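Local structure of ScaE cell-surface anchored scaffoldin protein (Ruminococcus flavefaciens, 2ZF9) at residues 136-139 and 140-143; 150-154 and 155-159; 22-25 and 26-29. The protein probably tethers the cellulosome to the bacterial cell surface, this chain being the cohesin module through which it is thought to bind dockerin-bearing proteins. All coordinates share one frame; numbering follows the deposited sequence.

Interaction 1. Residues 136-139 and 140-143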
# COMPACT_ATOMS: atom_id res chain seq x y z
N ASP A 136 6.59 6.19 23.68
CA ASP A 136 6.13 5.28 24.73
C ASP A 136 6.03 3.82 24.32
O ASP A 136 5.51 3.01 25.07
CB ASP A 136 4.78 5.78 25.32
CG ASP A 136 3.64 5.76 24.30
OD1 ASP A 136 3.92 5.71 23.09
OD2 ASP A 136 2.46 5.81 24.73
N ALA A 137 6.52 3.48 23.12
CA ALA A 137 6.42 2.11 22.63
C ALA A 137 7.00 1.10 23.63
O ALA A 137 8.09 1.33 24.18
CB ALA A 137 7.14 1.97 21.27
N GLN A 138 6.28 -0.00 23.79
CA GLN A 138 6.61 -1.09 24.73
C GLN A 138 6.65 -2.44 24.04
O GLN A 138 5.90 -2.64 23.07
CB GLN A 138 5.53 -1.18 25.84
CG GLN A 138 5.43 0.02 26.77
CD GLN A 138 6.71 0.24 27.53
OE1 GLN A 138 7.34 -0.72 28.03
NE2 GLN A 138 7.14 1.50 27.62
N PRO A 139 7.42 -3.41 24.58
CA PRO A 139 7.44 -4.78 24.05
C PRO A 139 6.01 -5.24 23.87
O PRO A 139 5.17 -4.97 24.73
CB PRO A 139 8.08 -5.62 25.18
CG PRO A 139 8.93 -4.64 25.95
CD PRO A 139 8.27 -3.27 25.79
N GLY A 140 5.74 -5.91 22.75
CA GLY A 140 4.39 -6.35 22.43
C GLY A 140 3.53 -5.37 21.63
O GLY A 140 2.55 -5.78 21.00
N ASP A 141 3.89 -4.08 21.62
CA ASP A 141 3.03 -3.07 20.95
C ASP A 141 3.03 -3.35 19.45
O ASP A 141 4.07 -3.75 18.93
CB ASP A 141 3.51 -1.63 21.21
CG ASP A 141 3.08 -1.10 22.59
OD1 ASP A 141 2.16 -1.68 23.21
OD2 ASP A 141 3.66 -0.10 23.05
N LYS A 142 1.89 -3.19 18.78
CA LYS A 142 1.78 -3.42 17.33
C LYS A 142 0.98 -2.28 16.73
O LYS A 142 -0.07 -1.97 17.22
CB LYS A 142 1.05 -4.73 17.05
CG LYS A 142 0.97 -5.15 15.58
CD LYS A 142 0.34 -6.56 15.48
CE LYS A 142 0.18 -7.01 14.07
NZ LYS A 142 -0.21 -8.45 14.05
N TYR A 143 1.51 -1.68 15.68
CA TYR A 143 0.89 -0.53 15.00
C TYR A 143 0.64 -0.94 13.55
O TYR A 143 1.61 -1.15 12.81
CB TYR A 143 1.88 0.64 15.02
CG TYR A 143 2.41 0.98 16.39
CD1 TYR A 143 1.68 1.81 17.26
CD2 TYR A 143 3.64 0.48 16.82
CE1 TYR A 143 2.18 2.14 18.54
CE2 TYR A 143 4.15 0.79 18.09
CZ TYR A 143 3.41 1.61 18.94
OH TYR A 143 3.89 1.92 20.18
O HOH W 1 2.45 3.25 21.93
O HOH W 2 2.35 1.77 24.57
O HOH W 3 2.06 -4.09 24.61
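D141 folds its side chain back against Q138, three residues earlier. Its CB sits 3.2 Å from the carbonyl O of Q138. CG lies beside the backbone N of its own residue (chi1 -80°), which turns the carboxylate back over the start of the turn. From there OD2 accepts the backbone N-H of Q138 at 2.7 Å. The donor comes from above the carboxylate plane, 48° out of it. OD2 also packs against CB of Q138 and accepts a hydrogen bond from a water at 2.7 Å. OD1 accepts from a second water, which also donates to O of P139. The side chains of Q138 and D141 run side by side, with amide and carboxylate nearly perpendicular.

The backbone here is a type II beta turn from Q138 to D141, closed by D141 N to Q138 O at 2.9 Å. It leads from the loop after strand 124-132 into strand 142-149 of the cohesin beta fold. G140 has a positive phi (90°), and a CB there would clash with O of P139.

Beyond the turn, in strand 142-149, the edge of the Y143 ring meets A137, with OH 3.4 Å from CB. A water in the ring plane joins this hydroxyl, at 2.6 Å, to OD1 of D136. A137 and D141 also touch V187 of strand 180-187.

Interaction 2. Residues 150-154 and 155-159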
# COMPACT_ATOMS: atom_id res chain seq x y z
N GLN A 150 -12.15 2.90 -0.32
CA GLN A 150 -13.57 3.27 -0.31
C GLN A 150 -14.03 3.80 -1.65
O GLN A 150 -13.20 4.13 -2.47
CB GLN A 150 -13.89 4.27 0.80
CG GLN A 150 -13.30 5.63 0.64
CD GLN A 150 -13.03 6.24 2.00
OE1 GLN A 150 -12.47 5.58 2.88
NE2 GLN A 150 -13.43 7.49 2.19
N SER A 151 -15.35 3.88 -1.84
CA SER A 151 -15.94 4.41 -3.07
C SER A 151 -15.69 5.91 -3.09
O SER A 151 -15.98 6.60 -2.12
CB SER A 151 -17.46 4.16 -3.10
OG SER A 151 -18.02 4.38 -4.41
N ARG A 152 -15.14 6.43 -4.18
CA ARG A 152 -14.80 7.85 -4.26
C ARG A 152 -15.12 8.38 -5.65
O ARG A 152 -15.12 7.61 -6.63
CB ARG A 152 -13.30 8.07 -3.99
CG ARG A 152 -12.80 7.46 -2.69
CD ARG A 152 -11.27 7.42 -2.66
NE ARG A 152 -10.74 6.92 -1.40
CZ ARG A 152 -10.54 7.69 -0.33
NH1 ARG A 152 -10.81 9.00 -0.39
NH2 ARG A 152 -10.03 7.17 0.79
N THR A 153 -15.33 9.69 -5.74
CA THR A 153 -15.45 10.34 -7.05
C THR A 153 -14.15 10.98 -7.50
O THR A 153 -13.97 11.20 -8.69
CB THR A 153 -16.63 11.36 -7.12
OG1 THR A 153 -16.34 12.52 -6.33
CG2 THR A 153 -17.90 10.73 -6.63
N THR A 154 -13.25 11.30 -6.57
CA THR A 154 -11.95 11.84 -6.91
C THR A 154 -10.92 11.07 -6.09
O THR A 154 -11.26 10.46 -5.07
CB THR A 154 -11.81 13.36 -6.55
OG1 THR A 154 -11.95 13.51 -5.14
CG2 THR A 154 -12.90 14.21 -7.24
N ASN A 155 -9.66 11.09 -6.54
CA ASN A 155 -8.60 10.26 -5.95
C ASN A 155 -9.10 8.83 -5.72
O ASN A 155 -8.93 8.26 -4.63
CB ASN A 155 -8.07 10.88 -4.66
CG ASN A 155 -7.43 12.27 -4.90
OD1 ASN A 155 -6.98 12.59 -6.01
ND2 ASN A 155 -7.42 13.09 -3.85
N GLU A 156 -9.74 8.26 -6.75
CA GLU A 156 -10.28 6.92 -6.62
C GLU A 156 -9.22 5.90 -6.28
O GLU A 156 -8.05 6.02 -6.71
CB GLU A 156 -10.93 6.48 -7.92
CG GLU A 156 -12.26 7.15 -8.24
CD GLU A 156 -12.69 6.77 -9.65
OE1 GLU A 156 -13.50 5.83 -9.80
OE2 GLU A 156 -12.12 7.33 -10.61
N ASP A 157 -9.65 4.86 -5.54
CA ASP A 157 -8.83 3.70 -5.31
C ASP A 157 -8.88 2.80 -6.54
O ASP A 157 -9.97 2.35 -6.98
CB ASP A 157 -9.27 2.97 -4.05
CG ASP A 157 -9.10 3.82 -2.77
OD1 ASP A 157 -7.98 4.33 -2.52
OD2 ASP A 157 -10.09 3.96 -2.02
N LEU A 158 -7.72 2.55 -7.11
CA LEU A 158 -7.62 1.90 -8.41
C LEU A 158 -6.38 1.01 -8.46
O LEU A 158 -5.36 1.30 -7.84
CB LEU A 158 -7.47 2.92 -9.55
CG LEU A 158 -8.59 3.90 -9.86
CD1 LEU A 158 -8.11 4.82 -10.97
CD2 LEU A 158 -9.89 3.18 -10.27
N PHE A 159 -6.49 -0.09 -9.20
CA PHE A 159 -5.30 -0.86 -9.54
C PHE A 159 -5.62 -1.61 -10.82
O PHE A 159 -6.26 -2.67 -10.78
CB PHE A 159 -4.89 -1.85 -8.44
CG PHE A 159 -3.51 -2.40 -8.68
CD1 PHE A 159 -2.42 -1.81 -8.08
CD2 PHE A 159 -3.30 -3.46 -9.56
CE1 PHE A 159 -1.10 -2.26 -8.36
CE2 PHE A 159 -1.99 -3.93 -9.81
CZ PHE A 159 -0.90 -3.30 -9.21
O HOH W 4 -12.48 4.76 -5.01
O HOH W 5 -9.24 4.71 0.86
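R152 and D157 meet with their flat groups almost at right angles, the guanidinium and carboxylate planes 86° apart. The arginine chain is extended from CG to NE and brings the edge of its guanidinium to the acid. NE donates to OD2 of D157 at 3.1 Å in a salt bridge. OD2 lies in the guanidinium plane, but NE stands 48° out of the carboxylate plane. On the opposite face of that plane, the backbone N of Q150 reaches the same OD2 at 2.9 Å. This second bond is nearly straight, at 169°. Two donors therefore grip one oxygen from two sides. A water adds to the grip, accepting from NH2 of R152 and donating to OD2.

The other oxygen, OD1, is bonded to ND1 of H70 on strand 66-73, which helps to fix the rotation of the carboxylate. CG of Q150 lies 3.3 Å over one face of the guanidinium, toward its rim. CD of R152 packs on O of N155 at 3.2 Å. An alanine in place of D157 would probably leave the N-H of Q150 and NE of R152 without their shared acceptor, and H70 without its carboxylate partner, and let the arginine swing.

Farther round the loop, CG of E156 rests on O of R152 at 3.3 Å. Another water links O of Q150 to N of D157. N155 takes positive phi and psi, in the left-handed region, where the chain turns back. The arrangement is that of a loop between strands 142-149 and 158-160 of the cohesin fold, folded round the carboxylate of a buried aspartate.

Interaction 3. Residues 22-25 and 26-29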
# COMPACT_ATOMS: atom_id res chain seq x y z
N ASN A 22 -20.96 -8.32 -10.67
CA ASN A 22 -21.15 -9.70 -11.12
C ASN A 22 -19.93 -10.38 -11.69
O ASN A 22 -20.05 -11.42 -12.36
CB ASN A 22 -22.28 -9.78 -12.16
CG ASN A 22 -23.65 -9.85 -11.52
OD1 ASN A 22 -23.83 -10.52 -10.49
ND2 ASN A 22 -24.62 -9.16 -12.11
N LEU A 23 -18.75 -9.82 -11.42
CA LEU A 23 -17.53 -10.37 -11.94
C LEU A 23 -17.19 -11.66 -11.21
O LEU A 23 -17.43 -11.80 -10.01
CB LEU A 23 -16.36 -9.38 -11.83
CG LEU A 23 -16.51 -8.01 -12.50
CD1 LEU A 23 -15.39 -7.15 -11.94
CD2 LEU A 23 -16.42 -8.07 -14.00
N ASP A 24 -16.64 -12.60 -11.94
CA ASP A 24 -16.16 -13.84 -11.34
C ASP A 24 -14.73 -13.54 -10.93
O ASP A 24 -13.78 -13.73 -11.70
CB ASP A 24 -16.24 -14.95 -12.37
CG ASP A 24 -15.64 -16.27 -11.90
OD1 ASP A 24 -15.05 -16.35 -10.80
OD2 ASP A 24 -15.78 -17.25 -12.67
N VAL A 25 -14.57 -13.03 -9.72
CA VAL A 25 -13.27 -12.44 -9.34
C VAL A 25 -12.17 -13.49 -9.32
O VAL A 25 -11.06 -13.22 -9.72
CB VAL A 25 -13.35 -11.72 -7.99
CG1 VAL A 25 -11.95 -11.17 -7.55
CG2 VAL A 25 -14.38 -10.59 -8.07
N ALA A 26 -12.49 -14.70 -8.87
CA ALA A 26 -11.47 -15.74 -8.73
C ALA A 26 -10.96 -16.24 -10.10
O ALA A 26 -9.93 -16.91 -10.15
CB ALA A 26 -12.01 -16.90 -7.87
N SER A 27 -11.67 -15.92 -11.19
CA SER A 27 -11.22 -16.22 -12.55
C SER A 27 -10.23 -15.16 -13.09
O SER A 27 -9.77 -15.27 -14.24
CB SER A 27 -12.40 -16.33 -13.53
OG SER A 27 -12.95 -15.03 -13.84
N SER A 28 -9.92 -14.13 -12.31
CA SER A 28 -9.05 -13.06 -12.82
C SER A 28 -7.75 -13.62 -13.38
O SER A 28 -7.02 -14.28 -12.66
CB SER A 28 -8.73 -12.03 -11.73
OG SER A 28 -7.92 -11.00 -12.29
N PRO A 29 -7.45 -13.38 -14.67
CA PRO A 29 -6.16 -13.88 -15.18
C PRO A 29 -4.97 -13.25 -14.41
O PRO A 29 -3.98 -13.94 -14.14
CB PRO A 29 -6.15 -13.45 -16.66
CG PRO A 29 -7.55 -13.15 -16.99
CD PRO A 29 -8.26 -12.74 -15.73
O HOH W 6 -15.17 -15.71 -8.24
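S27 makes the tight part of this contact, turned back onto D24. Its OG donates to O of D24 at 2.6 Å, in the carbonyl plane. The backbone N of S27 reaches the same oxygen at 3.1 Å, from above that plane. D24 O is thus held by two donors from one residue. The serine torsion (chi1 74°) sets OG between its own N and carbonyl carbon, so hydroxyl and N-H can grip together. One step on, N of S28 donates to O of V25 at 3.0 Å.

These successive bonds over three residues make a short 3-10 turn, V25 to S27, in the loop between strands 14-15 and 33-41. D24, just before it, is the centre of an inverse gamma turn. The turn lies against helix 166-178 of the cohesin module: V25 touches A173 and T177, and S28 touches L170. OG of S28 bonds to O of V30.

The carboxylate of D24 is held more loosely, on the solvent side. Its OD1 has a weak bond to N of S27, at 3.4 Å. A water does more here, donating to OD1 at 2.6 Å and accepting from N of A26. OD2 lies 3.6 Å from CB of S27. A26 is exposed, its CB beside the carbonyl carbon of V25.

How the interactions relate
The three contacts are local turns, with no touch between them. Interactions 1 and 2 flank the strand 142-149, one leading into it and the other leaving it, and their centres are about 32 Å apart. Interaction 3 lies on the far side of the chain's centre from interaction 1, about 20 Å from interaction 2 between centres. Interactions 2 and 3 are surface contacts, and both have residues touching helix 166-178. Interaction 1 is partly buried and meets strand 180-187 instead. An aspartate takes part in each. In interaction 2 it is buried and paired with an arginine. In 1 and 3 it is more exposed, and backbone bonds and water dominate.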